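Side-chain contacts in catechol 1,2-dioxygenase (Acinetobacter sp., PDB 1DMH), which catalyses the iron(III)-dependent intradiol cleavage of catechol by dioxygen to cis,cis-muconate, the first step of catechol breakdown in the beta-ketoadipate pathway: residues L41-A44 against I45-N49; Y250-F253 against A254-R258. All coordinates share one frame; numbering follows the deposited sequence.

Contact 1. Residues L41-A44 against I45-N49; sequences LYKA and IEDLN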
loop_
_atom_site.group_PDB
_atom_site.type_symbol
_atom_site.label_atom_id
_atom_site.label_comp_id
_atom_site.label_asym_id
_atom_site.label_seq_id
_atom_site.Cartn_x
_atom_site.Cartn_y
_atom_site.Cartn_z
ATOM N N LEU A 41 -2.651 10.755 -9.969
ATOM C CA LEU A 41 -3.323 9.474 -10.141
ATOM C C LEU A 41 -4.670 9.604 -10.836
ATOM O O LEU A 41 -5.017 8.756 -11.655
ATOM C CB LEU A 41 -3.492 8.769 -8.791
ATOM C CG LEU A 41 -2.215 8.179 -8.199
ATOM C CD1 LEU A 41 -2.528 7.632 -6.806
ATOM C CD2 LEU A 41 -1.693 7.071 -9.096
ATOM N N TYR A 42 -5.439 10.635 -10.493
ATOM C CA TYR A 42 -6.736 10.852 -11.143
ATOM C C TYR A 42 -6.473 11.096 -12.625
ATOM O O TYR A 42 -7.205 10.609 -13.481
ATOM C CB TYR A 42 -7.455 12.071 -10.566
ATOM C CG TYR A 42 -8.300 11.822 -9.331
ATOM C CD1 TYR A 42 -7.847 11.001 -8.292
ATOM C CD2 TYR A 42 -9.488 12.521 -9.144
ATOM C CE1 TYR A 42 -8.546 10.912 -7.101
ATOM C CE2 TYR A 42 -10.197 12.435 -7.952
ATOM C CZ TYR A 42 -9.716 11.642 -6.937
ATOM O OH TYR A 42 -10.351 11.647 -5.727
ATOM N N LYS A 43 -5.429 11.859 -12.933
ATOM C CA LYS A 43 -5.116 12.109 -14.329
ATOM C C LYS A 43 -4.626 10.825 -15.005
ATOM O O LYS A 43 -4.996 10.570 -16.146
ATOM C CB LYS A 43 -4.066 13.215 -14.451
ATOM C CG LYS A 43 -3.806 13.648 -15.869
ATOM C CD LYS A 43 -2.852 14.813 -15.881
ATOM C CE LYS A 43 -2.696 15.423 -17.282
ATOM N NZ LYS A 43 -2.094 14.455 -18.257
ATOM N N ALA A 44 -3.817 10.008 -14.317
ATOM C CA ALA A 44 -3.310 8.755 -14.907
ATOM C C ALA A 44 -4.485 7.796 -15.210
ATOM O O ALA A 44 -4.506 7.115 -16.237
ATOM C CB ALA A 44 -2.259 8.080 -13.966
ATOM N N ILE A 45 -5.463 7.740 -14.317
ATOM C CA ILE A 45 -6.642 6.901 -14.543
ATOM C C ILE A 45 -7.342 7.372 -15.832
ATOM O O ILE A 45 -7.811 6.560 -16.628
ATOM C CB ILE A 45 -7.639 7.014 -13.356
ATOM C CG1 ILE A 45 -7.076 6.248 -12.156
ATOM C CG2 ILE A 45 -9.033 6.544 -13.788
ATOM C CD1 ILE A 45 -7.804 6.489 -10.850
ATOM N N GLU A 46 -7.411 8.682 -16.050
ATOM C CA GLU A 46 -8.053 9.167 -17.262
ATOM C C GLU A 46 -7.200 8.894 -18.505
ATOM O O GLU A 46 -7.691 8.307 -19.463
ATOM C CB GLU A 46 -8.366 10.663 -17.160
ATOM C CG GLU A 46 -9.011 11.214 -18.423
ATOM C CD GLU A 46 -9.596 12.579 -18.205
ATOM O OE1 GLU A 46 -10.593 12.684 -17.469
ATOM O OE2 GLU A 46 -9.047 13.553 -18.756
ATOM N N ASP A 47 -5.927 9.295 -18.498
ATOM C CA ASP A 47 -5.072 9.076 -19.671
ATOM C C ASP A 47 -4.949 7.617 -20.091
ATOM O O ASP A 47 -4.988 7.306 -21.288
ATOM C CB ASP A 47 -3.652 9.636 -19.468
ATOM C CG ASP A 47 -3.630 11.129 -19.293
ATOM O OD1 ASP A 47 -4.619 11.803 -19.629
ATOM O OD2 ASP A 47 -2.608 11.653 -18.842
ATOM N N LEU A 48 -4.796 6.721 -19.118
ATOM C CA LEU A 48 -4.627 5.312 -19.425
ATOM C C LEU A 48 -5.930 4.545 -19.475
ATOM O O LEU A 48 -5.927 3.349 -19.743
ATOM C CB LEU A 48 -3.686 4.670 -18.416
ATOM C CG LEU A 48 -2.266 5.242 -18.491
ATOM C CD1 LEU A 48 -1.431 4.649 -17.383
ATOM C CD2 LEU A 48 -1.652 4.939 -19.853
ATOM N N ASN A 49 -7.036 5.249 -19.254
ATOM C CA ASN A 49 -8.375 4.648 -19.256
ATOM C C ASN A 49 -8.396 3.412 -18.353
ATOM O O ASN A 49 -8.782 2.322 -18.769
ATOM C CB ASN A 49 -8.804 4.257 -20.682
ATOM C CG ASN A 49 -10.295 3.969 -20.785
ATOM O OD1 ASN A 49 -10.762 3.366 -21.760
ATOM N ND2 ASN A 49 -11.053 4.412 -19.791
#
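The last turns of helix 28-47 hold this contact, where Lys43 and Asp47, four residues apart, form an i to i+4 salt bridge on one flank. NZ of Lys43 lies 2.9 Å from OD2 of Asp47 and uses the syn lone pair of that oxygen. The lysine chain runs straight from CB to CE, with CG anti to the backbone N (chi1 -173°), and turns only at its last bond, which swings NZ toward the carboxylate. OD2 of Asp47 has a second cationic partner, Arg36 of the second subunit, so two positive charges share one oxygen, which probably favours the ionised carboxylate.

Behind the salt bridge the backbone of the same pair is joined too: N of Asp47 meets O of Lys43 at 2.8 Å with a nearly straight N-H...O angle. This helix is one of the five N-terminal helices that each subunit gives to the helical zipper on the dimer axis. Its last regular bond runs from N of Leu48 to O of Ala44 at 2.9 Å; the helix then ends in a Schellman motif, with Asn49 at positive phi and N of Asn49 turned back to O of Glu46 at 3.1 Å. On another flank CG1 of Ile45 packs 3.3 Å from O of Leu41. The ring of Tyr42 stacks on Tyr83 of the second subunit, while OE1 of Glu46 accepts the backbone N-H groups of Ile5 and Phe6.

Contact 2. Residues Y250-F253 against A254-R258; sequences YDDF and AYATR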
loop_
_atom_site.group_PDB
_atom_site.type_symbol
_atom_site.label_atom_id
_atom_site.label_comp_id
_atom_site.label_asym_id
_atom_site.label_seq_id
_atom_site.Cartn_x
_atom_site.Cartn_y
_atom_site.Cartn_z
ATOM N N TYR A 250 25.578 -7.681 -12.080
ATOM C CA TYR A 250 25.135 -6.518 -12.830
ATOM C C TYR A 250 23.683 -6.634 -13.254
ATOM O O TYR A 250 23.270 -6.070 -14.272
ATOM C CB TYR A 250 26.037 -6.307 -14.054
ATOM C CG TYR A 250 27.500 -6.194 -13.689
ATOM C CD1 TYR A 250 28.042 -4.976 -13.251
ATOM C CD2 TYR A 250 28.329 -7.324 -13.685
ATOM C CE1 TYR A 250 29.376 -4.884 -12.814
ATOM C CE2 TYR A 250 29.668 -7.246 -13.249
ATOM C CZ TYR A 250 30.182 -6.026 -12.815
ATOM O OH TYR A 250 31.496 -5.959 -12.381
ATOM N N ASP A 251 22.898 -7.353 -12.463
ATOM C CA ASP A 251 21.511 -7.537 -12.799
ATOM C C ASP A 251 20.743 -7.752 -11.509
ATOM O O ASP A 251 19.954 -8.682 -11.361
ATOM C CB ASP A 251 21.391 -8.721 -13.764
ATOM C CG ASP A 251 19.977 -8.941 -14.256
ATOM O OD1 ASP A 251 19.181 -7.972 -14.288
ATOM O OD2 ASP A 251 19.674 -10.092 -14.647
ATOM N N ASP A 252 21.006 -6.854 -10.576
ATOM C CA ASP A 252 20.401 -6.843 -9.249
ATOM C C ASP A 252 18.962 -6.304 -9.392
ATOM O O ASP A 252 18.768 -5.279 -10.037
ATOM C CB ASP A 252 21.289 -5.932 -8.399
ATOM C CG ASP A 252 20.797 -5.736 -7.005
ATOM O OD1 ASP A 252 19.903 -6.465 -6.526
ATOM O OD2 ASP A 252 21.353 -4.823 -6.359
ATOM N N PHE A 253 17.967 -6.973 -8.813
ATOM C CA PHE A 253 16.602 -6.473 -8.944
ATOM C C PHE A 253 16.414 -5.150 -8.168
ATOM O O PHE A 253 15.468 -4.402 -8.422
ATOM C CB PHE A 253 15.567 -7.521 -8.463
ATOM C CG PHE A 253 15.116 -7.356 -7.020
ATOM C CD1 PHE A 253 15.853 -7.888 -5.963
ATOM C CD2 PHE A 253 13.934 -6.662 -6.725
ATOM C CE1 PHE A 253 15.401 -7.726 -4.616
ATOM C CE2 PHE A 253 13.489 -6.499 -5.399
ATOM C CZ PHE A 253 14.227 -7.035 -4.346
ATOM N N ALA A 254 17.325 -4.874 -7.231
ATOM C CA ALA A 254 17.262 -3.645 -6.434
ATOM C C ALA A 254 18.205 -2.567 -6.964
ATOM O O ALA A 254 18.357 -1.514 -6.335
ATOM C CB ALA A 254 17.586 -3.948 -4.972
ATOM N N TYR A 255 18.856 -2.839 -8.093
ATOM C CA TYR A 255 19.752 -1.863 -8.744
ATOM C C TYR A 255 20.768 -1.183 -7.810
ATOM O O TYR A 255 21.058 0.010 -7.936
ATOM C CB TYR A 255 18.902 -0.780 -9.404
ATOM C CG TYR A 255 17.812 -1.334 -10.271
ATOM C CD1 TYR A 255 18.109 -1.851 -11.527
ATOM C CD2 TYR A 255 16.472 -1.351 -9.840
ATOM C CE1 TYR A 255 17.106 -2.371 -12.352
ATOM C CE2 TYR A 255 15.455 -1.871 -10.661
ATOM C CZ TYR A 255 15.795 -2.376 -11.915
ATOM O OH TYR A 255 14.845 -2.888 -12.757
ATOM N N ALA A 256 21.343 -1.948 -6.895
ATOM C CA ALA A 256 22.266 -1.360 -5.947
ATOM C C ALA A 256 23.737 -1.518 -6.270
ATOM O O ALA A 256 24.571 -0.855 -5.668
ATOM C CB ALA A 256 21.992 -1.931 -4.569
ATOM N N THR A 257 24.082 -2.390 -7.200
ATOM C CA THR A 257 25.495 -2.577 -7.489
ATOM C C THR A 257 26.121 -1.376 -8.200
ATOM O O THR A 257 25.496 -0.727 -9.045
ATOM C CB THR A 257 25.706 -3.901 -8.257
ATOM O OG1 THR A 257 24.914 -3.892 -9.435
ATOM C CG2 THR A 257 25.222 -5.072 -7.418
ATOM N N ARG A 258 27.357 -1.063 -7.809
ATOM C CA ARG A 258 28.119 0.054 -8.356
ATOM C C ARG A 258 29.558 -0.305 -8.573
ATOM O O ARG A 258 30.110 -1.127 -7.846
ATOM C CB ARG A 258 28.163 1.221 -7.396
ATOM C CG ARG A 258 26.860 1.812 -7.067
ATOM C CD ARG A 258 27.168 3.195 -6.681
ATOM N NE ARG A 258 25.965 3.984 -6.585
ATOM C CZ ARG A 258 25.967 5.308 -6.554
ATOM N NH1 ARG A 258 27.118 5.968 -6.612
ATOM N NH2 ARG A 258 24.813 5.959 -6.463
#
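The ring of Tyr255 lies with one face over O of Asp252 and the carbonyl group of Phe253. O of Asp252 sits 3.8 Å above the plane of the Tyr255 ring, offset toward the rim, and CE2 of Tyr255 comes within 3.4 Å of O of Phe253. Beneath this ring runs a type I beta turn from Asp252 to Tyr255. Its closing bond, N of Tyr255 to O of Asp252, is 3.1 Å long, and the donor stands well above the carbonyl plane.

The side chain of Asp252 reaches into the bend it begins. With chi1 at 177° the carboxylate swings across the turn, its CG opposite the backbone N, and each oxygen takes a different backbone N-H: OD1 of Asp252 accepts from N of Ala254 at 3.1 Å, and OD2 from N of Ala256 at 2.9 Å. The first pairing makes an Asx turn within the beta turn. Both donors approach from above the carboxylate plane, the one at OD1 much more steeply. OD2 also forms a salt bridge with Arg221, a residue of the 4-methylcatechol pocket, so Asp252 ties the loop to the substrate site and is placed to position that arginine. The CG2 methyl of Thr257 packs 4.0 Å from OD2 of Asp252, while OG1 of Thr257 is bonded to O of Thr249.

The side chain of Phe253 leaves the backbone away from 254-258, yet CA of Ala254 lies over one face of its ring, and the same side chain reaches the bound 4-methylcatechol. The loop links strand 237-243 to strand 262-268: Phe253 and Ala254 pack against Arg221 of strand 220-230 and against helix 71-77, and Tyr255 meets Phe14 of the second subunit edge-to-face.

Overall arrangement
From the N terminus, contact 1 comes first, closing the end of helix 28-47 in the helical zipper, where the second subunit packs against it. The chain then runs through the remaining zipper helices and into the sheet of the catalytic domain before contact 2 shapes the loop between strands 237-243 and 262-268, beside the bound 4-methylcatechol. Both are local closures, in series, neither nested nor crossed. The centres of contact 1 and contact 2 are about 31 Å apart. Between contact 1 and contact 2 the nearest atoms are about 19 Å apart, so the two do not touch. Each nevertheless meets the partner subunit: contact 1 along much of its length, contact 2 through Tyr255.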